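Local coordinates for protein aminodeoxyfutalosine deaminase (PDB 2IMR) that catalyses the zinc-dependent deamination of aminodeoxyfutalosine to futalosine, a step in menaquinone biosynthesis, at residues E108-L112 with H213-T217; L237-E243 with T300-N306. All blocks are in the same frame, centred on the assembly; numbering follows the deposited sequence.

Contact 1: residues E108-L112 with H213-T217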
loop_
_atom_site.group_PDB
_atom_site.type_symbol
_atom_site.label_atom_id
_atom_site.label_comp_id
_atom_site.label_asym_id
_atom_site.label_seq_id
_atom_site.Cartn_x
_atom_site.Cartn_y
_atom_site.Cartn_z
ATOM N N GLU A 108 -4.088 -12.387 13.081
ATOM C CA GLU A 108 -4.129 -10.948 12.885
ATOM C C GLU A 108 -5.558 -10.402 12.868
ATOM O O GLU A 108 -5.769 -9.219 13.125
ATOM C CB GLU A 108 -3.329 -10.537 11.631
ATOM C CG GLU A 108 -3.787 -11.099 10.310
ATOM C CD GLU A 108 -2.731 -10.934 9.220
ATOM O OE1 GLU A 108 -2.224 -9.801 9.023
ATOM O OE2 GLU A 108 -2.409 -11.938 8.557
ATOM N N PHE A 109 -6.537 -11.261 12.583
ATOM C CA PHE A 109 -7.941 -10.854 12.598
ATOM C C PHE A 109 -8.382 -10.767 14.060
ATOM O O PHE A 109 -9.041 -9.813 14.471
ATOM C CB PHE A 109 -8.820 -11.883 11.878
ATOM C CG PHE A 109 -8.914 -11.673 10.394
ATOM C CD1 PHE A 109 -9.871 -10.813 9.859
ATOM C CD2 PHE A 109 -8.037 -12.320 9.532
ATOM C CE1 PHE A 109 -9.950 -10.601 8.480
ATOM C CE2 PHE A 109 -8.108 -12.116 8.154
ATOM C CZ PHE A 109 -9.068 -11.252 7.629
ATOM N N GLN A 110 -8.001 -11.775 14.839
ATOM C CA GLN A 110 -8.353 -11.833 16.252
ATOM C C GLN A 110 -7.743 -10.682 17.044
ATOM O O GLN A 110 -8.339 -10.198 18.004
ATOM C CB GLN A 110 -7.901 -13.168 16.857
ATOM C CG GLN A 110 -8.691 -14.375 16.356
ATOM C CD GLN A 110 -8.319 -15.662 17.074
ATOM O OE1 GLN A 110 -7.218 -16.196 16.896
ATOM N NE2 GLN A 110 -9.235 -16.164 17.897
ATOM N N ALA A 111 -6.559 -10.242 16.636
ATOM C CA ALA A 111 -5.868 -9.157 17.326
ATOM C C ALA A 111 -6.510 -7.787 17.117
ATOM O O ALA A 111 -6.320 -6.883 17.928
ATOM C CB ALA A 111 -4.417 -9.113 16.877
ATOM N N LEU A 112 -7.267 -7.633 16.035
ATOM C CA LEU A 112 -7.899 -6.353 15.722
ATOM C C LEU A 112 -9.426 -6.377 15.865
ATOM O O LEU A 112 -10.144 -6.823 14.968
ATOM C CB LEU A 112 -7.503 -5.931 14.304
ATOM C CG LEU A 112 -5.991 -5.947 14.032
ATOM C CD1 LEU A 112 -5.703 -5.405 12.634
ATOM C CD2 LEU A 112 -5.272 -5.106 15.080
ATOM N N HIS A 213 3.626 -5.391 12.358
ATOM C CA HIS A 213 2.169 -5.286 12.206
ATOM C C HIS A 213 1.542 -3.913 12.457
ATOM O O HIS A 213 1.043 -3.271 11.527
ATOM C CB HIS A 213 1.489 -6.344 13.087
ATOM C CG HIS A 213 0.026 -6.518 12.813
ATOM N ND1 HIS A 213 -0.910 -6.617 13.820
ATOM C CD2 HIS A 213 -0.655 -6.659 11.650
ATOM C CE1 HIS A 213 -2.106 -6.815 13.290
ATOM N NE2 HIS A 213 -1.977 -6.846 11.975
ATOM N N THR A 214 1.539 -3.480 13.712
ATOM C CA THR A 214 0.976 -2.185 14.082
ATOM C C THR A 214 1.758 -1.668 15.279
ATOM O O THR A 214 2.586 -2.386 15.842
ATOM C CB THR A 214 -0.499 -2.287 14.521
ATOM O OG1 THR A 214 -0.572 -2.978 15.775
ATOM C CG2 THR A 214 -1.343 -3.034 13.469
ATOM N N PRO A 215 1.497 -0.418 15.692
ATOM C CA PRO A 215 2.224 0.123 16.844
ATOM C C PRO A 215 1.765 -0.492 18.167
ATOM O O PRO A 215 2.429 -0.328 19.188
ATOM C CB PRO A 215 1.913 1.623 16.791
ATOM C CG PRO A 215 1.538 1.870 15.349
ATOM C CD PRO A 215 0.733 0.642 15.010
ATOM N N PHE A 216 0.632 -1.193 18.156
ATOM C CA PHE A 216 0.121 -1.783 19.388
ATOM C C PHE A 216 0.133 -3.308 19.455
ATOM O O PHE A 216 -0.221 -3.879 20.486
ATOM C CB PHE A 216 -1.287 -1.251 19.685
ATOM C CG PHE A 216 -2.285 -1.529 18.602
ATOM C CD1 PHE A 216 -3.061 -2.684 18.633
ATOM C CD2 PHE A 216 -2.450 -0.636 17.548
ATOM C CE1 PHE A 216 -3.989 -2.946 17.625
ATOM C CE2 PHE A 216 -3.376 -0.890 16.535
ATOM C CZ PHE A 216 -4.147 -2.048 16.576
ATOM N N THR A 217 0.532 -3.968 18.368
ATOM C CA THR A 217 0.614 -5.428 18.373
ATOM C C THR A 217 2.084 -5.852 18.313
ATOM O O THR A 217 2.404 -7.032 18.147
ATOM C CB THR A 217 -0.150 -6.058 17.185
ATOM O OG1 THR A 217 0.333 -5.510 15.956
ATOM C CG2 THR A 217 -1.638 -5.788 17.309
HETATM O O HOH W 1 -3.515 -7.569 9.715
#
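Leu112 forks between two rings. Its CD2 meets the Phe216 ring obliquely, 3.6 Å from CE1 and about as near to CZ, while CD1 leans on the imidazole, 3.9 Å from CE1 of His213. The leucine and histidine side chains reach out to each other from their own backbones, and the phenyl ring comes in from one flank. With CG set between the backbone N and the carbonyl carbon of Phe216 (chi1 59°), that ring folds back under the 213-217 turn, where Thr214 OG1 sits over its centre.

Glu108 meets His213 less directly. Its CB lies 3.9 Å from NE2 of the histidine, but the carboxylate, its plane turned 70° from the imidazole, reaches that nitrogen through water 1. This water donates to Glu108 OE1 at 2.7 Å and lies in the plane of the histidine ring, 2.8 Å from NE2. The other carboxylate oxygen, OE2, accepts a hydrogen bond from the backbone N of Ser105, which, with the water on OE1, probably holds the carboxylate in its rotation.

On its far side the imidazole is held by ND1, hydrogen-bonded to Thr217 OG1 at 2.7 Å. That hydroxyl pairs in turn with Thr214 OG1, also at 2.7 Å, and Thr214 OG1 accepts from the N of Phe216 to form an ST turn. Thr214 CG2 lies over one face of the imidazole, toward its rim.

With a partner at each nitrogen and carbon against it, the His213 ring is probably restrained from flipping or swinging. Glu108 OE1 also lies close to Glu175 OE1. Glu175 and His213 are both predicted to bind substrate, and the chain of polar contacts through water, imidazole and hydroxyls is consistent with His213 being held in place at that site, near the zinc.

Contact 2: residues L237-E243 with T300-N306. With ZN (zinc ion), chain B.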
loop_
_atom_site.group_PDB
_atom_site.type_symbol
_atom_site.label_atom_id
_atom_site.label_comp_id
_atom_site.label_asym_id
_atom_site.label_seq_id
_atom_site.Cartn_x
_atom_site.Cartn_y
_atom_site.Cartn_z
ATOM N N LEU A 237 10.405 -1.158 4.797
ATOM C CA LEU A 237 9.469 -1.376 5.892
ATOM C C LEU A 237 8.073 -0.866 5.573
ATOM O O LEU A 237 7.907 0.090 4.821
ATOM C CB LEU A 237 9.942 -0.638 7.154
ATOM C CG LEU A 237 11.135 -1.110 7.985
ATOM C CD1 LEU A 237 11.589 0.032 8.893
ATOM C CD2 LEU A 237 10.753 -2.326 8.808
ATOM N N GLN A 238 7.074 -1.530 6.147
ATOM C CA GLN A 238 5.678 -1.112 6.032
ATOM C C GLN A 238 5.056 -1.401 7.391
ATOM O O GLN A 238 5.194 -2.506 7.927
ATOM C CB GLN A 238 4.922 -1.859 4.925
ATOM C CG GLN A 238 4.780 -1.031 3.647
ATOM C CD GLN A 238 3.752 -1.588 2.665
ATOM O OE1 GLN A 238 2.670 -2.017 3.059
ATOM N NE2 GLN A 238 4.082 -1.556 1.377
ATOM N N ILE A 239 4.405 -0.390 7.956
ATOM C CA ILE A 239 3.752 -0.502 9.259
ATOM C C ILE A 239 2.322 0.035 9.114
ATOM O O ILE A 239 2.124 1.105 8.537
ATOM C CB ILE A 239 4.474 0.371 10.333
ATOM C CG1 ILE A 239 5.970 0.052 10.361
ATOM C CG2 ILE A 239 3.856 0.127 11.716
ATOM C CD1 ILE A 239 6.775 0.987 11.250
ATOM N N HIS A 240 1.332 -0.711 9.603
ATOM C CA HIS A 240 -0.055 -0.238 9.553
ATOM C C HIS A 240 -0.177 0.744 10.705
ATOM O O HIS A 240 0.056 0.368 11.850
ATOM C CB HIS A 240 -1.058 -1.366 9.799
ATOM C CG HIS A 240 -0.966 -2.495 8.823
ATOM N ND1 HIS A 240 -0.174 -3.602 9.039
ATOM C CD2 HIS A 240 -1.600 -2.711 7.646
ATOM C CE1 HIS A 240 -0.326 -4.453 8.040
ATOM N NE2 HIS A 240 -1.187 -3.936 7.183
ATOM N N VAL A 241 -0.562 1.985 10.427
ATOM C CA VAL A 241 -0.655 2.970 11.500
ATOM C C VAL A 241 -1.921 3.816 11.475
ATOM O O VAL A 241 -2.326 4.310 10.422
ATOM C CB VAL A 241 0.566 3.921 11.468
ATOM C CG1 VAL A 241 0.499 4.914 12.628
ATOM C CG2 VAL A 241 1.851 3.107 11.535
ATOM N N ALA A 242 -2.534 3.968 12.649
ATOM C CA ALA A 242 -3.743 4.775 12.824
ATOM C C ALA A 242 -4.875 4.444 11.847
ATOM O O ALA A 242 -5.556 5.342 11.334
ATOM C CB ALA A 242 -3.388 6.264 12.728
ATOM N N GLU A 243 -5.093 3.154 11.619
ATOM C CA GLU A 243 -6.135 2.719 10.697
ATOM C C GLU A 243 -7.546 3.057 11.164
ATOM O O GLU A 243 -8.309 3.663 10.417
ATOM C CB GLU A 243 -6.027 1.212 10.439
ATOM C CG GLU A 243 -7.112 0.685 9.496
ATOM C CD GLU A 243 -6.968 -0.785 9.188
ATOM O OE1 GLU A 243 -6.319 -1.498 9.984
ATOM O OE2 GLU A 243 -7.518 -1.237 8.160
ATOM N N THR A 300 7.423 2.924 5.365
ATOM C CA THR A 300 6.217 3.343 4.670
ATOM C C THR A 300 5.073 3.072 5.646
ATOM O O THR A 300 4.960 1.976 6.193
ATOM C CB THR A 300 6.006 2.545 3.365
ATOM O OG1 THR A 300 7.034 2.891 2.431
ATOM C CG2 THR A 300 4.654 2.865 2.750
ATOM N N LEU A 301 4.241 4.081 5.876
ATOM C CA LEU A 301 3.125 3.961 6.804
ATOM C C LEU A 301 1.825 3.707 6.053
ATOM O O LEU A 301 1.462 4.456 5.144
ATOM C CB LEU A 301 3.013 5.235 7.643
ATOM C CG LEU A 301 4.323 5.655 8.327
ATOM C CD1 LEU A 301 4.099 6.953 9.093
ATOM C CD2 LEU A 301 4.814 4.548 9.268
ATOM N N VAL A 302 1.121 2.653 6.453
ATOM C CA VAL A 302 -0.125 2.265 5.799
ATOM C C VAL A 302 -1.397 2.708 6.523
ATOM O O VAL A 302 -1.473 2.667 7.752
ATOM C CB VAL A 302 -0.159 0.738 5.605
ATOM C CG1 VAL A 302 -1.389 0.335 4.796
ATOM C CG2 VAL A 302 1.125 0.288 4.913
ATOM N N HIS A 303 -2.383 3.134 5.729
ATOM C CA HIS A 303 -3.684 3.607 6.192
ATOM C C HIS A 303 -3.581 5.049 6.665
ATOM O O HIS A 303 -3.997 5.957 5.948
ATOM C CB HIS A 303 -4.244 2.683 7.282
ATOM C CG HIS A 303 -4.545 1.299 6.784
ATOM N ND1 HIS A 303 -5.325 1.067 5.670
ATOM C CD2 HIS A 303 -4.144 0.083 7.222
ATOM C CE1 HIS A 303 -5.390 -0.232 5.442
ATOM N NE2 HIS A 303 -4.682 -0.853 6.368
ATOM N N MET A 304 -3.041 5.263 7.861
ATOM C CA MET A 304 -2.842 6.620 8.364
ATOM C C MET A 304 -4.082 7.492 8.235
ATOM O O MET A 304 -4.005 8.643 7.789
ATOM C CB MET A 304 -1.697 7.269 7.591
ATOM C CG MET A 304 -0.351 6.610 7.818
ATOM S SD MET A 304 0.226 6.993 9.472
ATOM C CE MET A 304 0.871 8.675 9.197
ATOM N N VAL A 305 -5.222 6.952 8.637
ATOM C CA VAL A 305 -6.479 7.675 8.536
ATOM C C VAL A 305 -6.729 8.604 9.712
ATOM O O VAL A 305 -7.137 9.751 9.543
ATOM C CB VAL A 305 -7.662 6.681 8.419
ATOM C CG1 VAL A 305 -8.996 7.418 8.519
ATOM C CG2 VAL A 305 -7.571 5.939 7.094
ATOM N N ASN A 306 -6.463 8.113 10.911
ATOM C CA ASN A 306 -6.719 8.902 12.099
ATOM C C ASN A 306 -5.464 9.534 12.679
ATOM O O ASN A 306 -4.902 9.060 13.662
ATOM C CB ASN A 306 -7.445 8.005 13.094
ATOM C CG ASN A 306 -8.755 7.480 12.523
ATOM O OD1 ASN A 306 -9.775 8.167 12.560
ATOM N ND2 ASN A 306 -8.722 6.274 11.955
HETATM ZN ZN ZN B . -2.454 -4.586 5.665
HETATM O O HOH W 2 8.223 0.175 2.170
HETATM O O HOH W 3 -4.029 -3.748 5.834
#
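Strands 238-241 and 300-303 run parallel in register, Gln238 beside Thr300 and His240 beside Val302, their short axes 4.5 Å apart and turned by 38°; the ladder includes a nearly straight bond from Val302 N to Ile239 O at 2.8 Å. Past the strand ends, Ala242 O accepts from Asn306 N. Gln238, His240, Thr300 and Val302 share one face; on the other, Ile239 and Leu301 pack together, with Leu301 CD2 also against Val241 CG2. These are neighbouring strands of the amidohydrolase TIM barrel, and their C-terminal ends carry the metal site: His240 NE2 binds zinc at 2.1 Å, together with His99, His101 and water 3. His303 CD2 comes up at the edge of the His240 ring, 3.8 Å from its CD2. The His303 imidazole is sandwiched between Val302 CG1, over the centre of one face, and the carboxylate of Glu243, probably the proton donor. CG anti to the backbone N (chi1 179°) and an extended chain lay that carboxylate 8° from parallel to the ring, OE2 3.4 Å from NE2 without a hydrogen bond. With an alanine at His303, zinc-bound water 3 is likely to lose its 3.0 Å partner NE2, and the Glu243 carboxylate its flat support. Glu243 OE1 is held by Tyr114 OH.

How the contacts relate
Going from the N terminus, residues 108-112 come first, and the chain then runs through strands 149-153, 170-176 and 206-212 and their helices before 213-217 returns and closes the loop of contact 1. Helix 220-233 leads on to 237-243, from which a strandless excursion containing helices 245-253, 271-275 and 285-292 ends at 300-306, closing contact 2. The two loops follow in series, neither nesting nor crossing. Contact 1 ties helix 106-111 to the loop after strand 206-212; contact 2 joins strands 238-241 and 300-303. They meet where His213 O probably hydrogen-bonds His240 ND1, 2.8 Å away, which probably helps orient that zinc ligand, and where Pro215 packs on Val241.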